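PDB 6NYR: Crov588 from Cafeteriavirus, which is of unknown function but folds into a circular leucine-rich repeat structure built largely from FNIP repeats. Local coordinates for residues S591-I596 with F614-T619; F610-N615 with F632-N637; I654-K659 with I675-K680. All blocks are in the same frame, centred on the assembly; numbering follows the deposited sequence.

Interaction 1: residues S591-I596 with F614-T619; sequences SFNQKI and FNQKIT
The F592 ring has the backbone N of Q594 over one face, toward the rim, and the F614 ring repeats the pattern one coil further on with Q616 N. At the edge of F614, near its plane, the carbonyl O of Q594 comes to 3.5 Å from CE1. Both phenylalanines hold CG anti to the backbone N, so the rings lie side by side, F592 CE2 meeting F614 CD1 at 3.8 Å; I596 adds its CD1 to this apolar row. Outside it, N593 bridges the coils. Its OD1 is gripped by two donors, N615 N at 2.9 Å and Q616 NE2 at 3.1 Å, on opposite sides of the carbonyl plane; the second bond is nearly straight (168°) and lies in the Q616 amide plane. A bend at chi2 (-67°) brings that amide across N593 and its OE1 against K595 CG. One water accepts from T619 N and donates to I596 O and K617 O. N593 N is bonded to N571 OD1, so the asparagines form a ladder, as in other leucine-rich repeats. The two loops follow the adjacent parallel strands 585-587 and 607-609, and F592 and F614 stack on F588 and F610 just beyond those strands.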
# COMPACT_ATOMS: atom_id res chain seq x y z
N SER A 591 -24.51 8.15 17.73
CA SER A 591 -25.78 8.28 18.44
C SER A 591 -25.96 9.60 19.19
O SER A 591 -27.00 9.79 19.82
CB SER A 591 -25.94 7.11 19.43
OG SER A 591 -25.18 7.32 20.61
N PHE A 592 -24.99 10.51 19.14
CA PHE A 592 -25.15 11.79 19.82
C PHE A 592 -26.29 12.59 19.19
O PHE A 592 -26.29 12.85 17.98
CB PHE A 592 -23.85 12.60 19.76
CG PHE A 592 -23.98 13.99 20.33
CD1 PHE A 592 -23.80 14.22 21.69
CD2 PHE A 592 -24.30 15.06 19.52
CE1 PHE A 592 -23.92 15.49 22.22
CE2 PHE A 592 -24.42 16.34 20.04
CZ PHE A 592 -24.23 16.55 21.39
N ASN A 593 -27.25 13.01 20.01
CA ASN A 593 -28.39 13.77 19.53
C ASN A 593 -28.92 14.66 20.65
O ASN A 593 -30.06 14.54 21.11
CB ASN A 593 -29.48 12.84 19.01
CG ASN A 593 -30.53 13.57 18.19
OD1 ASN A 593 -30.29 14.67 17.68
ND2 ASN A 593 -31.71 12.98 18.06
N GLN A 594 -28.08 15.58 21.12
CA GLN A 594 -28.45 16.51 22.18
C GLN A 594 -28.47 17.94 21.65
O GLN A 594 -27.76 18.28 20.71
CB GLN A 594 -27.48 16.42 23.36
CG GLN A 594 -27.46 15.07 24.06
CD GLN A 594 -28.80 14.73 24.68
OE1 GLN A 594 -29.43 15.57 25.33
NE2 GLN A 594 -29.24 13.50 24.49
N LYS A 595 -29.31 18.76 22.28
CA LYS A 595 -29.42 20.17 21.90
C LYS A 595 -28.15 20.91 22.30
O LYS A 595 -27.60 20.71 23.39
CB LYS A 595 -30.65 20.78 22.58
CG LYS A 595 -31.97 20.21 22.05
CD LYS A 595 -33.03 20.15 23.14
CE LYS A 595 -34.04 21.27 23.09
NZ LYS A 595 -34.75 21.38 24.40
N ILE A 596 -27.68 21.78 21.41
CA ILE A 596 -26.48 22.57 21.63
C ILE A 596 -26.89 24.03 21.67
O ILE A 596 -27.37 24.58 20.67
CB ILE A 596 -25.42 22.34 20.54
CG1 ILE A 596 -24.98 20.87 20.55
CG2 ILE A 596 -24.23 23.25 20.76
CD1 ILE A 596 -23.92 20.54 19.53
N PHE A 614 -27.59 12.86 14.77
CA PHE A 614 -27.79 14.22 15.23
C PHE A 614 -28.81 14.94 14.35
O PHE A 614 -28.73 14.89 13.12
CB PHE A 614 -26.48 15.00 15.23
CG PHE A 614 -26.63 16.44 15.64
CD1 PHE A 614 -26.58 16.81 16.97
CD2 PHE A 614 -26.85 17.42 14.68
CE1 PHE A 614 -26.73 18.13 17.34
CE2 PHE A 614 -27.00 18.75 15.06
CZ PHE A 614 -26.94 19.10 16.39
N ASN A 615 -29.76 15.63 14.98
CA ASN A 615 -30.86 16.27 14.26
C ASN A 615 -31.53 17.31 15.15
O ASN A 615 -32.74 17.24 15.39
CB ASN A 615 -31.86 15.21 13.79
CG ASN A 615 -32.96 15.79 12.91
OD1 ASN A 615 -33.99 15.15 12.70
ND2 ASN A 615 -32.75 16.99 12.40
N GLN A 616 -30.75 18.27 15.64
CA GLN A 616 -31.24 19.36 16.47
C GLN A 616 -31.03 20.68 15.75
O GLN A 616 -30.04 20.86 15.02
CB GLN A 616 -30.53 19.39 17.83
CG GLN A 616 -30.63 18.09 18.61
CD GLN A 616 -32.04 17.80 19.07
OE1 GLN A 616 -32.77 18.69 19.49
NE2 GLN A 616 -32.44 16.53 18.98
N LYS A 617 -31.95 21.62 15.96
CA LYS A 617 -31.87 22.90 15.28
C LYS A 617 -30.60 23.65 15.68
O LYS A 617 -30.14 23.55 16.82
CB LYS A 617 -33.11 23.75 15.61
CG LYS A 617 -33.26 24.07 17.09
CD LYS A 617 -34.34 25.12 17.33
CE LYS A 617 -34.21 25.73 18.73
NZ LYS A 617 -35.20 26.82 18.96
N ILE A 618 -30.03 24.38 14.73
CA ILE A 618 -28.87 25.23 14.98
C ILE A 618 -29.32 26.68 14.91
O ILE A 618 -29.74 27.16 13.85
CB ILE A 618 -27.73 24.95 13.98
CG1 ILE A 618 -27.27 23.50 14.08
CG2 ILE A 618 -26.57 25.91 14.22
CD1 ILE A 618 -26.63 23.13 15.41
N THR A 619 -29.21 27.39 16.03
CA THR A 619 -29.60 28.78 16.12
C THR A 619 -28.36 29.67 16.12
O THR A 619 -27.22 29.21 16.02
CB THR A 619 -30.45 29.02 17.37
OG1 THR A 619 -29.64 28.87 18.54
CG2 THR A 619 -31.61 28.03 17.42
O HOH W 1 -28.66 25.81 17.94

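Interaction 2: residues F610-N615 with F632-N637; sequences FGLRFN and FGWYFN
Two loops of almost the same shape are stacked here, projections of one coil settling against the next. Toward the core of the coil each contributes a pair of phenylalanines: F610 CD1 stands over the centre of the F614 ring, and F632 CD1 stands likewise over F636. The pairs then pack coil to coil. F610 and F632 run nearly parallel (7°) but displaced, so that little of one ring lies over the other, with F610 CD2 3.5 Å from F632 CE1. F614 CE2 reaches the edge of F632, and F614 CD2 lies 3.8 Å from F636 CD1. Between the backbones, the position of a side chain at G633 is taken up by G611 O and L612 CA; its bare CA therefore comes within 3.3 Å of G611 O in a CA-H...O contact. On the more exposed side L612 is the bump: with CG anti to the backbone N, its CD2 sits over the face of Y635, 3.5 Å from the ring centroid, while CD1 meets the edge of W634. R613 turns one face of its guanidinium to the Y635 edge. The type I turn from G633 to F636 presents Y635 N to L612 O, a 3.0 Å bond nearly along the C=O axis. With this one clear hydrogen bond amid so many apolar surfaces, the contact depends chiefly on complementary shape and van der Waals and CH-pi attraction.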
# COMPACT_ATOMS: atom_id res chain seq x y z
N PHE A 610 -20.74 16.25 13.26
CA PHE A 610 -21.82 15.55 13.92
C PHE A 610 -21.97 14.16 13.33
O PHE A 610 -21.60 13.91 12.17
CB PHE A 610 -23.13 16.33 13.79
CG PHE A 610 -23.09 17.68 14.44
CD1 PHE A 610 -23.33 17.82 15.80
CD2 PHE A 610 -22.80 18.82 13.70
CE1 PHE A 610 -23.29 19.07 16.40
CE2 PHE A 610 -22.75 20.06 14.29
CZ PHE A 610 -23.00 20.19 15.64
N GLY A 611 -22.50 13.24 14.12
CA GLY A 611 -22.65 11.86 13.73
C GLY A 611 -23.97 11.55 13.06
O GLY A 611 -24.72 12.44 12.65
N LEU A 612 -24.28 10.25 12.98
CA LEU A 612 -25.37 9.78 12.14
C LEU A 612 -26.71 10.34 12.59
O LEU A 612 -27.51 10.82 11.78
CB LEU A 612 -25.40 8.25 12.13
CG LEU A 612 -26.38 7.54 11.19
CD1 LEU A 612 -25.87 6.13 10.86
CD2 LEU A 612 -27.78 7.45 11.77
N ARG A 613 -26.99 10.29 13.89
CA ARG A 613 -28.33 10.53 14.40
C ARG A 613 -28.58 11.97 14.84
O ARG A 613 -29.72 12.28 15.22
CB ARG A 613 -28.61 9.58 15.58
CG ARG A 613 -28.67 8.11 15.18
CD ARG A 613 -28.99 7.20 16.35
NE ARG A 613 -29.34 5.85 15.89
CZ ARG A 613 -30.52 5.52 15.38
NH1 ARG A 613 -31.47 6.44 15.26
NH2 ARG A 613 -30.76 4.28 14.99
N PHE A 614 -27.59 12.86 14.77
CA PHE A 614 -27.79 14.22 15.23
C PHE A 614 -28.81 14.94 14.35
O PHE A 614 -28.73 14.89 13.12
CB PHE A 614 -26.48 15.00 15.23
CG PHE A 614 -26.63 16.44 15.64
CD1 PHE A 614 -26.58 16.81 16.97
CD2 PHE A 614 -26.85 17.42 14.68
CE1 PHE A 614 -26.73 18.13 17.34
CE2 PHE A 614 -27.00 18.75 15.06
CZ PHE A 614 -26.94 19.10 16.39
N ASN A 615 -29.76 15.63 14.98
CA ASN A 615 -30.86 16.27 14.26
C ASN A 615 -31.53 17.31 15.15
O ASN A 615 -32.74 17.24 15.39
CB ASN A 615 -31.86 15.21 13.79
CG ASN A 615 -32.96 15.79 12.91
OD1 ASN A 615 -33.99 15.15 12.70
ND2 ASN A 615 -32.75 16.99 12.40
N PHE A 632 -22.39 17.38 8.82
CA PHE A 632 -23.56 16.78 9.43
C PHE A 632 -23.71 15.34 8.97
O PHE A 632 -23.12 14.91 7.97
CB PHE A 632 -24.82 17.56 9.08
CG PHE A 632 -24.91 18.89 9.76
CD1 PHE A 632 -25.31 18.98 11.08
CD2 PHE A 632 -24.59 20.05 9.08
CE1 PHE A 632 -25.39 20.21 11.71
CE2 PHE A 632 -24.66 21.28 9.70
CZ PHE A 632 -25.07 21.35 11.01
N GLY A 633 -24.54 14.59 9.70
CA GLY A 633 -24.72 13.18 9.46
C GLY A 633 -25.94 12.87 8.60
O GLY A 633 -26.63 13.75 8.11
N TRP A 634 -26.19 11.56 8.46
CA TRP A 634 -27.27 11.07 7.60
C TRP A 634 -28.61 11.67 8.00
O TRP A 634 -29.34 12.20 7.15
CB TRP A 634 -27.28 9.55 7.71
CG TRP A 634 -28.02 8.78 6.67
CD1 TRP A 634 -28.62 9.26 5.54
CD2 TRP A 634 -28.23 7.36 6.66
NE1 TRP A 634 -29.20 8.23 4.83
CE2 TRP A 634 -28.97 7.05 5.50
CE3 TRP A 634 -27.86 6.32 7.52
CZ2 TRP A 634 -29.34 5.75 5.18
CZ3 TRP A 634 -28.24 5.03 7.20
CH2 TRP A 634 -28.97 4.76 6.04
N TYR A 635 -28.93 11.63 9.29
CA TYR A 635 -30.28 11.94 9.74
C TYR A 635 -30.52 13.43 10.01
O TYR A 635 -31.63 13.80 10.41
CB TYR A 635 -30.60 11.13 11.01
CG TYR A 635 -30.77 9.64 10.78
CD1 TYR A 635 -30.72 9.10 9.50
CD2 TYR A 635 -31.00 8.77 11.84
CE1 TYR A 635 -30.88 7.74 9.29
CE2 TYR A 635 -31.16 7.41 11.64
CZ TYR A 635 -31.10 6.90 10.36
OH TYR A 635 -31.26 5.55 10.14
N PHE A 636 -29.52 14.29 9.78
CA PHE A 636 -29.71 15.71 10.06
C PHE A 636 -30.69 16.32 9.07
O PHE A 636 -30.49 16.23 7.85
CB PHE A 636 -28.38 16.46 10.00
CG PHE A 636 -28.52 17.94 10.21
CD1 PHE A 636 -28.68 18.46 11.48
CD2 PHE A 636 -28.49 18.81 9.14
CE1 PHE A 636 -28.81 19.82 11.68
CE2 PHE A 636 -28.62 20.18 9.33
CZ PHE A 636 -28.77 20.68 10.60
N ASN A 637 -31.74 16.94 9.59
CA ASN A 637 -32.88 17.37 8.79
C ASN A 637 -33.43 18.68 9.34
O ASN A 637 -34.59 18.78 9.75
CB ASN A 637 -33.94 16.27 8.78
CG ASN A 637 -34.86 16.35 7.59
OD1 ASN A 637 -34.45 16.74 6.49
ND2 ASN A 637 -36.12 15.98 7.78

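Interaction 3: residues I654-K659 with I675-K680; sequences IYYGNK and IEYFNK
F678 takes the crowded rotamer, CG between the backbone N and the carbonyl carbon (chi1 62°), which folds its ring across the neighbouring strand. One face then covers Y655 CA, and CZ comes to 3.5 Å from Y655 CB. Y655 has CG anti to its backbone N and runs crosswise to F678; the rings are offset with scant overlap, and the Y655 edge meets F678 O. On the other face of the strand pair Y677, with CG beside the backbone N, lies alongside I654. Y656, anti at chi1 (-172°), drives its edge at the Y677 face in a T-shaped pair, planes at 90°, with CD1 3.7 Å from Y677 CG. The opposite face of Y677 carries I675 CG2, and K659 CB approaches obliquely, 3.7 Å from Y677 CE1. Backbone hydrogen bonds set the parallel register: I654 N gives to E676 O, and I654 O takes F678 N at 2.9 Å. Y656 N bonds almost straight to F678 O. Strand 674-678 is the last of the parallel series and the outermost at this end of the chain. It pairs with strand 651-655, from which the chain passes into helix 659-662, while W634 of the preceding coil meets Y655 edge-to-face.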
# COMPACT_ATOMS: atom_id res chain seq x y z
N ILE A 654 -23.02 17.68 3.64
CA ILE A 654 -24.45 17.48 3.80
C ILE A 654 -24.88 16.21 3.08
O ILE A 654 -24.30 15.81 2.07
CB ILE A 654 -25.22 18.71 3.25
CG1 ILE A 654 -25.17 19.87 4.25
CG2 ILE A 654 -26.65 18.36 2.89
CD1 ILE A 654 -25.70 19.52 5.63
N TYR A 655 -25.91 15.56 3.62
CA TYR A 655 -26.54 14.43 2.95
C TYR A 655 -27.39 14.96 1.79
O TYR A 655 -28.27 15.81 2.01
CB TYR A 655 -27.40 13.62 3.91
CG TYR A 655 -28.12 12.46 3.26
CD1 TYR A 655 -27.48 11.62 2.36
CD2 TYR A 655 -29.45 12.19 3.56
CE1 TYR A 655 -28.13 10.56 1.76
CE2 TYR A 655 -30.12 11.12 2.97
CZ TYR A 655 -29.45 10.31 2.07
OH TYR A 655 -30.10 9.25 1.48
N TYR A 656 -27.11 14.49 0.58
CA TYR A 656 -27.85 14.96 -0.59
C TYR A 656 -29.35 14.85 -0.38
O TYR A 656 -30.10 15.78 -0.71
CB TYR A 656 -27.42 14.17 -1.82
CG TYR A 656 -27.97 14.71 -3.11
CD1 TYR A 656 -27.37 15.78 -3.75
CD2 TYR A 656 -29.10 14.15 -3.70
CE1 TYR A 656 -27.87 16.29 -4.93
CE2 TYR A 656 -29.60 14.64 -4.88
CZ TYR A 656 -28.98 15.71 -5.49
OH TYR A 656 -29.48 16.21 -6.68
N GLY A 657 -29.81 13.72 0.16
CA GLY A 657 -31.23 13.47 0.25
C GLY A 657 -32.03 14.56 0.94
O GLY A 657 -33.21 14.75 0.64
N ASN A 658 -31.39 15.30 1.85
CA ASN A 658 -32.08 16.33 2.61
C ASN A 658 -31.71 17.74 2.18
O ASN A 658 -32.12 18.71 2.84
CB ASN A 658 -31.81 16.17 4.11
CG ASN A 658 -32.51 14.98 4.72
OD1 ASN A 658 -33.67 14.70 4.40
ND2 ASN A 658 -31.82 14.26 5.60
N LYS A 659 -30.95 17.90 1.09
CA LYS A 659 -30.48 19.22 0.71
C LYS A 659 -31.64 20.20 0.59
O LYS A 659 -31.60 21.31 1.13
CB LYS A 659 -29.69 19.13 -0.60
CG LYS A 659 -30.50 18.72 -1.82
CD LYS A 659 -29.61 18.68 -3.07
CE LYS A 659 -30.44 18.48 -4.34
NZ LYS A 659 -31.41 19.59 -4.58
N ILE A 675 -20.27 23.51 -0.85
CA ILE A 675 -21.16 22.49 -0.32
C ILE A 675 -20.75 21.14 -0.89
O ILE A 675 -20.70 20.96 -2.11
CB ILE A 675 -22.63 22.78 -0.63
CG1 ILE A 675 -23.09 24.06 0.08
CG2 ILE A 675 -23.51 21.61 -0.23
CD1 ILE A 675 -24.34 24.67 -0.52
N GLU A 676 -20.45 20.20 0.00
CA GLU A 676 -20.13 18.82 -0.36
C GLU A 676 -21.28 17.91 0.02
O GLU A 676 -21.73 17.93 1.18
CB GLU A 676 -18.84 18.36 0.33
CG GLU A 676 -17.57 18.95 -0.26
CD GLU A 676 -16.32 18.50 0.47
OE1 GLU A 676 -16.39 17.51 1.23
OE2 GLU A 676 -15.26 19.15 0.29
N TYR A 677 -21.76 17.11 -0.92
CA TYR A 677 -22.84 16.18 -0.67
C TYR A 677 -22.28 14.77 -0.51
O TYR A 677 -21.24 14.42 -1.08
CB TYR A 677 -23.89 16.19 -1.79
CG TYR A 677 -24.58 17.52 -1.97
CD1 TYR A 677 -25.34 18.07 -0.94
CD2 TYR A 677 -24.50 18.22 -3.17
CE1 TYR A 677 -25.98 19.29 -1.10
CE2 TYR A 677 -25.14 19.44 -3.33
CZ TYR A 677 -25.88 19.96 -2.30
OH TYR A 677 -26.51 21.17 -2.46
N PHE A 678 -22.97 13.95 0.29
CA PHE A 678 -22.67 12.53 0.38
C PHE A 678 -23.94 11.72 0.20
O PHE A 678 -25.06 12.24 0.31
CB PHE A 678 -21.97 12.16 1.71
CG PHE A 678 -22.78 12.42 2.94
CD1 PHE A 678 -23.67 11.47 3.42
CD2 PHE A 678 -22.63 13.61 3.64
CE1 PHE A 678 -24.41 11.71 4.56
CE2 PHE A 678 -23.37 13.85 4.78
CZ PHE A 678 -24.26 12.90 5.25
N ASN A 679 -23.75 10.44 -0.10
CA ASN A 679 -24.83 9.50 -0.36
C ASN A 679 -24.88 8.44 0.75
O ASN A 679 -24.03 8.39 1.64
CB ASN A 679 -24.64 8.80 -1.71
CG ASN A 679 -25.02 9.67 -2.88
OD1 ASN A 679 -24.18 9.97 -3.73
ND2 ASN A 679 -26.28 10.08 -2.94
N LYS A 680 -25.89 7.57 0.66
CA LYS A 680 -25.93 6.35 1.46
C LYS A 680 -25.27 5.18 0.74
O LYS A 680 -24.82 4.24 1.41
CB LYS A 680 -27.37 5.99 1.83
CG LYS A 680 -28.38 6.07 0.69
CD LYS A 680 -28.56 4.74 -0.05
CE LYS A 680 -29.94 4.66 -0.70
NZ LYS A 680 -30.12 3.43 -1.51

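Overall arrangement
Interactions 1 and 2 join successive coils through the loops that follow their strands; they share F614 and N615 and touch, as I596 with F610. Each combines buried phenylalanines with more exposed side chains; in interaction 1 these are mainly amides, joined by a water, whereas in interaction 2 they are chiefly aromatic and aliphatic, with the R613 guanidinium beside Y635. Interaction 3 lies near the surface at the terminal strand pair, where strand bonding replaces the loop contacts and tyrosines and F678 supply most of the side-chain surface. It touches interaction 2, F632 O beside F678 CE2, but not interaction 1, about 18 Å away between centres. Repetition thus yields to a distinct chemistry at the solenoid's end.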